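Local coordinates for phage related exonuclease (Haemophilus somnus 129PT, PDB 3K93), which probably cleaves DNA as a phage-related exonuclease, with a sodium ion seen bound in its metal site, at residues 62-75 with 155-167. Numbering follows the deposited sequence.
Sequences QKGNELEEQAIKLS and IDFVLFPTPLNLI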
ATOM      1  N   GLN A  62      18.401   6.369 -10.788  1.00 16.54           N
ATOM      2  CA  GLN A  62      19.720   6.218 -11.379  0.50 17.03           C
ATOM      3  C   GLN A  62      19.642   5.983 -12.892  1.00 17.02           C
ATOM      4  O   GLN A  62      20.510   6.457 -13.620  1.00 17.22           O
ATOM      5  CB  GLN A  62      20.526   5.112 -10.698  0.50 17.64           C
ATOM      6  CG  GLN A  62      22.061   5.161 -10.984  0.50 18.81           C
ATOM      7  CD  GLN A  62      22.664   6.585 -11.007  0.50 19.94           C
ATOM      8  OE1 GLN A  62      23.398   6.928 -11.932  0.50 21.03           O
ATOM      9  NE2 GLN A  62      22.364   7.401  -9.988  0.50 19.32           N
ATOM     10  N   LYS A  63      18.608   5.296 -13.382  1.00 16.33           N
ATOM     11  CA  LYS A  63      18.476   5.091 -14.840  1.00 16.04           C
ATOM     12  C   LYS A  63      18.376   6.429 -15.565  1.00 16.50           C
ATOM     13  O   LYS A  63      19.070   6.658 -16.572  1.00 15.20           O
ATOM     14  CB  LYS A  63      17.283   4.204 -15.196  1.00 15.40           C
ATOM     15  CG  LYS A  63      17.061   3.981 -16.696  1.00 14.33           C
ATOM     16  CD  LYS A  63      15.932   3.031 -16.976  1.00 10.83           C
ATOM     17  CE  LYS A  63      15.674   2.829 -18.470  1.00  9.32           C
ATOM     18  NZ  LYS A  63      14.658   1.750 -18.803  1.00  5.03           N
ATOM     19  N   GLY A  64      17.541   7.319 -15.039  1.00 17.58           N
ATOM     20  CA  GLY A  64      17.381   8.665 -15.614  1.00 18.51           C
ATOM     21  C   GLY A  64      18.679   9.443 -15.611  1.00 19.35           C
ATOM     22  O   GLY A  64      18.957  10.181 -16.525  1.00 20.53           O
ATOM     23  N   ASN A  65      19.485   9.272 -14.583  1.00 20.21           N
ATOM     24  CA  ASN A  65      20.764   9.959 -14.529  1.00 21.29           C
ATOM     25  C   ASN A  65      21.711   9.434 -15.579  1.00 20.80           C
ATOM     26  O   ASN A  65      22.309  10.210 -16.274  1.00 20.02           O
ATOM     27  CB  ASN A  65      21.403   9.843 -13.150  1.00 21.42           C
ATOM     28  CG  ASN A  65      20.680  10.679 -12.098  1.00 24.97           C
ATOM     29  OD1 ASN A  65      20.086  11.732 -12.413  1.00 27.08           O
ATOM     30  ND2 ASN A  65      20.749  10.224 -10.820  1.00 26.67           N
ATOM     31  N   GLU A  66      21.815   8.116 -15.699  1.00 20.90           N
ATOM     32  CA  GLU A  66      22.687   7.510 -16.695  1.00 21.51           C
ATOM     33  C   GLU A  66      22.288   7.795 -18.117  1.00 21.27           C
ATOM     34  O   GLU A  66      23.159   7.940 -18.966  1.00 21.54           O
ATOM     35  CB  GLU A  66      22.839   6.010 -16.477  1.00 21.63           C
ATOM     36  CG  GLU A  66      23.552   5.726 -15.153  1.00 25.50           C
ATOM     37  CD  GLU A  66      23.908   4.255 -14.905  1.00 29.19           C
ATOM     38  OE1 GLU A  66      23.774   3.408 -15.836  1.00 30.06           O
ATOM     39  OE2 GLU A  66      24.343   3.973 -13.747  1.00 31.74           O
ATOM     40  N   LEU A  67      21.002   7.930 -18.387  1.00 21.05           N
ATOM     41  CA  LEU A  67      20.540   8.023 -19.778  1.00 21.49           C
ATOM     42  C   LEU A  67      20.144   9.462 -20.122  1.00 22.61           C
ATOM     43  O   LEU A  67      19.545   9.732 -21.173  1.00 22.84           O
ATOM     44  CB  LEU A  67      19.395   7.060 -20.038  1.00 20.14           C
ATOM     45  CG  LEU A  67      19.736   5.573 -19.871  1.00 20.37           C
ATOM     46  CD1 LEU A  67      18.482   4.761 -20.104  1.00 14.69           C
ATOM     47  CD2 LEU A  67      20.862   5.117 -20.815  1.00 19.69           C
ATOM     48  N   GLU A  68      20.525  10.387 -19.257  1.00 23.65           N
ATOM     49  CA  GLU A  68      20.095  11.779 -19.369  1.00 24.99           C
ATOM     50  C   GLU A  68      20.487  12.382 -20.685  1.00 24.26           C
ATOM     51  O   GLU A  68      19.665  13.039 -21.323  1.00 24.16           O
ATOM     52  CB  GLU A  68      20.710  12.607 -18.260  1.00 26.00           C
ATOM     53  CG  GLU A  68      20.157  14.008 -18.146  1.00 29.69           C
ATOM     54  CD  GLU A  68      20.825  14.726 -16.999  1.00 33.80           C
ATOM     55  OE1 GLU A  68      22.048  15.051 -17.130  1.00 35.32           O
ATOM     56  OE2 GLU A  68      20.138  14.922 -15.966  1.00 36.22           O
ATOM     57  N   GLU A  69      21.731  12.128 -21.088  1.00 24.03           N
ATOM     58  CA  GLU A  69      22.260  12.645 -22.355  1.00 23.91           C
ATOM     59  C   GLU A  69      21.499  12.070 -23.552  1.00 22.94           C
ATOM     60  O   GLU A  69      21.026  12.826 -24.390  1.00 22.98           O
ATOM     61  CB  GLU A  69      23.801  12.477 -22.495  1.00 24.23           C
ATOM     62  CG  GLU A  69      24.544  11.755 -21.335  1.00 25.67           C
ATOM     63  N   GLN A  70      21.374  10.746 -23.617  1.00 22.28           N
ATOM     64  CA  GLN A  70      20.557  10.078 -24.631  1.00 21.58           C
ATOM     65  C   GLN A  70      19.127  10.595 -24.695  1.00 20.17           C
ATOM     66  O   GLN A  70      18.581  10.740 -25.782  1.00 19.63           O
ATOM     67  CB  GLN A  70      20.460   8.596 -24.356  1.00 22.67           C
ATOM     68  CG  GLN A  70      21.743   7.838 -24.513  1.00 26.49           C
ATOM     69  CD  GLN A  70      21.519   6.352 -24.446  1.00 31.58           C
ATOM     70  OE1 GLN A  70      20.571   5.821 -25.062  1.00 35.29           O
ATOM     71  NE2 GLN A  70      22.402   5.646 -23.708  1.00 34.71           N
ATOM     72  N   ALA A  71      18.509  10.862 -23.538  1.00 18.58           N
ATOM     73  CA  ALA A  71      17.143  11.378 -23.533  1.00 17.86           C
ATOM     74  C   ALA A  71      17.093  12.735 -24.241  1.00 17.54           C
ATOM     75  O   ALA A  71      16.212  12.970 -25.070  1.00 16.57           O
ATOM     76  CB  ALA A  71      16.584  11.506 -22.094  1.00 16.71           C
ATOM     77  N   ILE A  72      18.038  13.615 -23.904  1.00 17.76           N
ATOM     78  CA  ILE A  72      18.066  14.955 -24.464  1.00 17.95           C
ATOM     79  C   ILE A  72      18.311  14.915 -25.968  1.00 18.26           C
ATOM     80  O   ILE A  72      17.701  15.679 -26.704  1.00 17.44           O
ATOM     81  CB  ILE A  72      19.068  15.850 -23.735  1.00 18.38           C
ATOM     82  CG1 ILE A  72      18.510  16.178 -22.346  1.00 18.93           C
ATOM     83  CG2 ILE A  72      19.335  17.150 -24.533  1.00 17.18           C
ATOM     84  CD1 ILE A  72      19.491  16.881 -21.449  1.00 20.72           C
ATOM     85  N   LYS A  73      19.153  13.989 -26.423  1.00 19.19           N
ATOM     86  CA  LYS A  73      19.363  13.794 -27.858  1.00 19.58           C
ATOM     87  C   LYS A  73      18.078  13.352 -28.534  1.00 19.19           C
ATOM     88  O   LYS A  73      17.754  13.857 -29.581  1.00 20.81           O
ATOM     89  CB  LYS A  73      20.521  12.817 -28.168  1.00 20.28           C
ATOM     90  CG  LYS A  73      21.946  13.490 -28.164  1.00 20.07           C
ATOM     91  N   LEU A  74      17.324  12.444 -27.941  1.00 18.86           N
ATOM     92  CA  LEU A  74      16.053  12.017 -28.559  1.00 18.08           C
ATOM     93  C   LEU A  74      15.027  13.185 -28.593  1.00 17.50           C
ATOM     94  O   LEU A  74      14.282  13.371 -29.575  1.00 16.46           O
ATOM     95  CB  LEU A  74      15.475  10.807 -27.825  1.00 17.21           C
ATOM     96  CG  LEU A  74      14.160  10.199 -28.355  1.00 17.97           C
ATOM     97  CD1 LEU A  74      14.228   9.844 -29.856  1.00 15.12           C
ATOM     98  CD2 LEU A  74      13.745   8.967 -27.545  1.00 14.88           C
ATOM     99  N   SER A  75      15.005  13.960 -27.520  1.00 16.95           N
ATOM    100  CA  SER A  75      14.159  15.160 -27.459  1.00 16.79           C
ATOM    101  C   SER A  75      14.487  16.081 -28.595  1.00 17.06           C
ATOM    102  O   SER A  75      13.588  16.610 -29.214  1.00 17.03           O
ATOM    103  CB  SER A  75      14.321  15.891 -26.120  1.00 16.20           C
ATOM    104  OG  SER A  75      13.747  15.140 -25.074  1.00 15.10           O
ATOM    105  N   ILE A 155       6.617  17.390 -21.639  1.00 11.78           N
ATOM    106  CA  ILE A 155       7.201  16.304 -20.859  1.00 12.49           C
ATOM    107  C   ILE A 155       7.379  15.165 -21.833  1.00 13.44           C
ATOM    108  O   ILE A 155       6.401  14.649 -22.372  1.00 13.62           O
ATOM    109  CB  ILE A 155       6.269  15.860 -19.720  1.00 12.19           C
ATOM    110  CG1 ILE A 155       5.944  17.018 -18.789  1.00 12.14           C
ATOM    111  CG2 ILE A 155       6.870  14.713 -18.936  1.00 12.31           C
ATOM    112  CD1 ILE A 155       4.659  16.806 -17.976  1.00 11.33           C
ATOM    113  N   ASP A 156       8.626  14.810 -22.097  1.00 14.69           N
ATOM    114  CA  ASP A 156       8.973  13.672 -22.962  1.00 14.12           C
ATOM    115  C   ASP A 156       9.201  12.419 -22.096  1.00 14.54           C
ATOM    116  O   ASP A 156      10.261  12.262 -21.476  1.00 15.15           O
ATOM    117  CB  ASP A 156      10.273  13.982 -23.715  1.00 14.67           C
ATOM    118  CG  ASP A 156      10.077  14.912 -24.924  1.00 14.56           C
ATOM    119  OD1 ASP A 156       8.930  15.289 -25.292  1.00 11.87           O
ATOM    120  OD2 ASP A 156      11.110  15.231 -25.537  1.00 14.80           O
ATOM    121  N   PHE A 157       8.198  11.550 -22.026  1.00 14.51           N
ATOM    122  CA  PHE A 157       8.338  10.229 -21.432  1.00 13.52           C
ATOM    123  C   PHE A 157       9.060   9.381 -22.478  1.00 13.43           C
ATOM    124  O   PHE A 157       8.566   9.246 -23.593  1.00 11.99           O
ATOM    125  CB  PHE A 157       6.975   9.619 -21.153  1.00 13.45           C
ATOM    126  CG  PHE A 157       6.234  10.298 -20.064  1.00 13.45           C
ATOM    127  CD1 PHE A 157       6.526  10.021 -18.745  1.00 14.56           C
ATOM    128  CD2 PHE A 157       5.238  11.201 -20.341  1.00 13.80           C
ATOM    129  CE1 PHE A 157       5.841  10.648 -17.730  1.00 14.61           C
ATOM    130  CE2 PHE A 157       4.546  11.823 -19.318  1.00 13.95           C
ATOM    131  CZ  PHE A 157       4.854  11.562 -18.028  1.00 14.62           C
ATOM    132  N   VAL A 158      10.216   8.817 -22.087  1.00 13.02           N
ATOM    133  CA  VAL A 158      11.080   8.068 -22.984  0.50 12.36           C
ATOM    134  C   VAL A 158      11.492   6.729 -22.371  1.00 12.70           C
ATOM    135  O   VAL A 158      11.906   6.660 -21.193  1.00 13.31           O
ATOM    136  CB  VAL A 158      12.316   8.892 -23.369  0.50 12.45           C
ATOM    137  CG1 VAL A 158      11.908  10.054 -24.262  0.50 11.14           C
ATOM    138  CG2 VAL A 158      13.036   9.396 -22.140  0.50 11.78           C
ATOM    139  N   LEU A 159      11.346   5.658 -23.152  1.00 12.62           N
ATOM    140  CA  LEU A 159      11.717   4.298 -22.741  1.00 12.05           C
ATOM    141  C   LEU A 159      12.938   3.853 -23.512  1.00 12.23           C
ATOM    142  O   LEU A 159      12.879   3.670 -24.749  1.00 11.05           O
ATOM    143  CB  LEU A 159      10.569   3.297 -23.008  1.00 11.77           C
ATOM    144  CG  LEU A 159      10.887   1.861 -22.592  1.00 12.15           C
ATOM    145  CD1 LEU A 159      11.191   1.759 -21.075  1.00  8.53           C
ATOM    146  CD2 LEU A 159       9.765   0.849 -23.022  1.00  9.91           C
ATOM    147  N   PHE A 160      14.044   3.690 -22.789  1.00 11.99           N
ATOM    148  CA  PHE A 160      15.228   3.079 -23.324  1.00 12.51           C
ATOM    149  C   PHE A 160      15.414   1.764 -22.586  1.00 12.01           C
ATOM    150  O   PHE A 160      14.889   1.594 -21.482  1.00 11.68           O
ATOM    151  CB  PHE A 160      16.471   3.953 -23.023  1.00 13.06           C
ATOM    152  CG  PHE A 160      16.451   5.315 -23.673  1.00 14.35           C
ATOM    153  CD1 PHE A 160      16.651   5.448 -25.036  1.00 15.25           C
ATOM    154  CD2 PHE A 160      16.270   6.459 -22.919  1.00 17.61           C
ATOM    155  CE1 PHE A 160      16.639   6.683 -25.646  1.00 15.55           C
ATOM    156  CE2 PHE A 160      16.273   7.734 -23.546  1.00 18.01           C
ATOM    157  CZ  PHE A 160      16.457   7.829 -24.910  1.00 15.59           C
ATOM    158  N   PRO A 161      16.225   0.875 -23.136  1.00 11.71           N
ATOM    159  CA  PRO A 161      16.614  -0.312 -22.367  1.00 12.44           C
ATOM    160  C   PRO A 161      17.303   0.059 -21.080  1.00 13.60           C
ATOM    161  O   PRO A 161      18.021   1.063 -21.039  1.00 14.44           O
ATOM    162  CB  PRO A 161      17.614  -1.030 -23.281  1.00 11.73           C
ATOM    163  CG  PRO A 161      17.517  -0.404 -24.567  1.00 12.31           C
ATOM    164  CD  PRO A 161      16.891   0.932 -24.440  1.00 11.58           C
ATOM    165  N   THR A 162      17.102  -0.740 -20.030  1.00 14.49           N
ATOM    166  CA  THR A 162      17.721  -0.480 -18.754  1.00 14.96           C
ATOM    167  C   THR A 162      19.196  -0.859 -18.843  1.00 15.75           C
ATOM    168  O   THR A 162      19.506  -1.942 -19.276  1.00 15.91           O
ATOM    169  CB  THR A 162      16.991  -1.265 -17.629  1.00 15.58           C
ATOM    170  OG1 THR A 162      15.642  -0.790 -17.541  1.00 14.13           O
ATOM    171  CG2 THR A 162      17.660  -1.077 -16.261  1.00 14.52           C
ATOM    172  N   PRO A 163      20.111   0.047 -18.456  1.00 16.51           N
ATOM    173  CA  PRO A 163      21.551  -0.278 -18.454  1.00 17.30           C
ATOM    174  C   PRO A 163      21.832  -1.486 -17.570  1.00 18.11           C
ATOM    175  O   PRO A 163      21.258  -1.591 -16.487  1.00 17.75           O
ATOM    176  CB  PRO A 163      22.204   0.965 -17.837  1.00 17.85           C
ATOM    177  CG  PRO A 163      21.197   2.042 -17.876  1.00 16.97           C
ATOM    178  CD  PRO A 163      19.849   1.440 -18.059  1.00 16.79           C
ATOM    179  N   LEU A 164      22.690  -2.380 -18.031  1.00 19.43           N
ATOM    180  CA  LEU A 164      22.983  -3.634 -17.328  1.00 20.80           C
ATOM    181  C   LEU A 164      23.330  -3.469 -15.865  1.00 22.04           C
ATOM    182  O   LEU A 164      22.883  -4.237 -15.037  1.00 22.38           O
ATOM    183  CB  LEU A 164      24.104  -4.392 -18.013  1.00 20.62           C
ATOM    184  CG  LEU A 164      23.670  -5.306 -19.155  1.00 21.53           C
ATOM    185  CD1 LEU A 164      24.881  -5.738 -20.029  1.00 19.25           C
ATOM    186  CD2 LEU A 164      22.909  -6.541 -18.598  1.00 21.83           C
ATOM    187  N   ASN A 165      24.081  -2.429 -15.541  1.00 23.39           N
ATOM    188  CA  ASN A 165      24.530  -2.243 -14.189  1.00 24.50           C
ATOM    189  C   ASN A 165      23.368  -1.957 -13.203  1.00 23.82           C
ATOM    190  O   ASN A 165      23.574  -1.959 -12.011  1.00 23.46           O
ATOM    191  CB  ASN A 165      25.616  -1.141 -14.133  1.00 25.27           C
ATOM    192  CG  ASN A 165      25.029   0.257 -14.126  1.00 29.38           C
ATOM    193  OD1 ASN A 165      24.859   0.843 -13.065  1.00 37.09           O
ATOM    194  ND2 ASN A 165      24.682   0.787 -15.299  1.00 32.88           N
ATOM    195  N   LEU A 166      22.160  -1.703 -13.703  1.00 23.10           N
ATOM    196  CA  LEU A 166      21.044  -1.407 -12.846  1.00 22.33           C
ATOM    197  C   LEU A 166      20.059  -2.564 -12.740  1.00 22.83           C
ATOM    198  O   LEU A 166      19.057  -2.433 -12.072  1.00 23.69           O
ATOM    199  CB  LEU A 166      20.337  -0.162 -13.354  1.00 21.80           C
ATOM    200  CG  LEU A 166      21.173   1.111 -13.341  1.00 21.45           C
ATOM    201  CD1 LEU A 166      20.358   2.288 -13.856  1.00 19.21           C
ATOM    202  CD2 LEU A 166      21.705   1.380 -11.900  1.00 19.64           C
ATOM    203  N   ILE A 167      20.324  -3.685 -13.400  1.00 23.12           N
ATOM    204  CA  ILE A 167      19.401  -4.808 -13.377  1.00 23.83           C
ATOM    205  C   ILE A 167      19.812  -5.725 -12.226  1.00 25.08           C
ATOM    206  O   ILE A 167      20.816  -6.412 -12.309  1.00 25.35           O
ATOM    207  CB  ILE A 167      19.432  -5.574 -14.697  1.00 23.37           C
ATOM    208  CG1 ILE A 167      18.881  -4.673 -15.826  1.00 23.63           C
ATOM    209  CG2 ILE A 167      18.613  -6.876 -14.598  1.00 21.92           C
ATOM    210  CD1 ILE A 167      18.712  -5.381 -17.152  1.00 19.41           C
TER
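Lys63 crosses to the loop after strand 152-158, where NZ donates to the carbonyl O of Phe160 at 2.7 Å and to OG1 of Thr162 at 3.0 Å. With CG anti to the backbone N (chi1 178°) and the chain straight beyond it, the full length of the lysine is spent in reaching them. The carbonyls of Ser115 and Trp116 also accept from NZ, making four acceptors for the three hydrogens of a buried ammonium. At the far end of the contact, OG of Ser75 donates to the anti lone pair of Asp156 OD2 (2.7 Å). That carboxylate is further held by Arg79, through a salt bridge to OD2, and by Thr191 at OD1. A more peripheral bond joins ND2 of Asn165 to the syn lone pair of Glu66 OE1 (2.8 Å, N-H...O 164°), the amide and carboxylate lying nearly coplanar but sharing one bond, as Glu66 OE2 and Asn165 OD1 are both acceptors.

Between these polar ends, the Phe160 side chain leaves the backbone toward the helical segment, and its ring packs there. OE1 of Gln70 stands over one face near the rim, CA of Ala71 meets the edge, and Leu67 places CD1 3.6 Å from Phe160 CB. Leu74 reaches both Val158 and the ring through CD2, 3.9 Å from Phe160 CZ, while Ala71 CB faces Val158 CG2. The Leu166 methyl CD1 packs on the lysine backbone.

The axes of segments 68-75 and 155-158 approach to 9.8 Å at 119°. Ala71 and Ser75 also touch Thr112, a sodium ligand on the adjacent strand, which puts their face of the helix near the sodium site. The cost of burying Lys63 and Asp156 is probably repaid by their multiple partners, with the apolar seam of Leu67, Ala71, Leu74, Val158 and Phe160 packed between them.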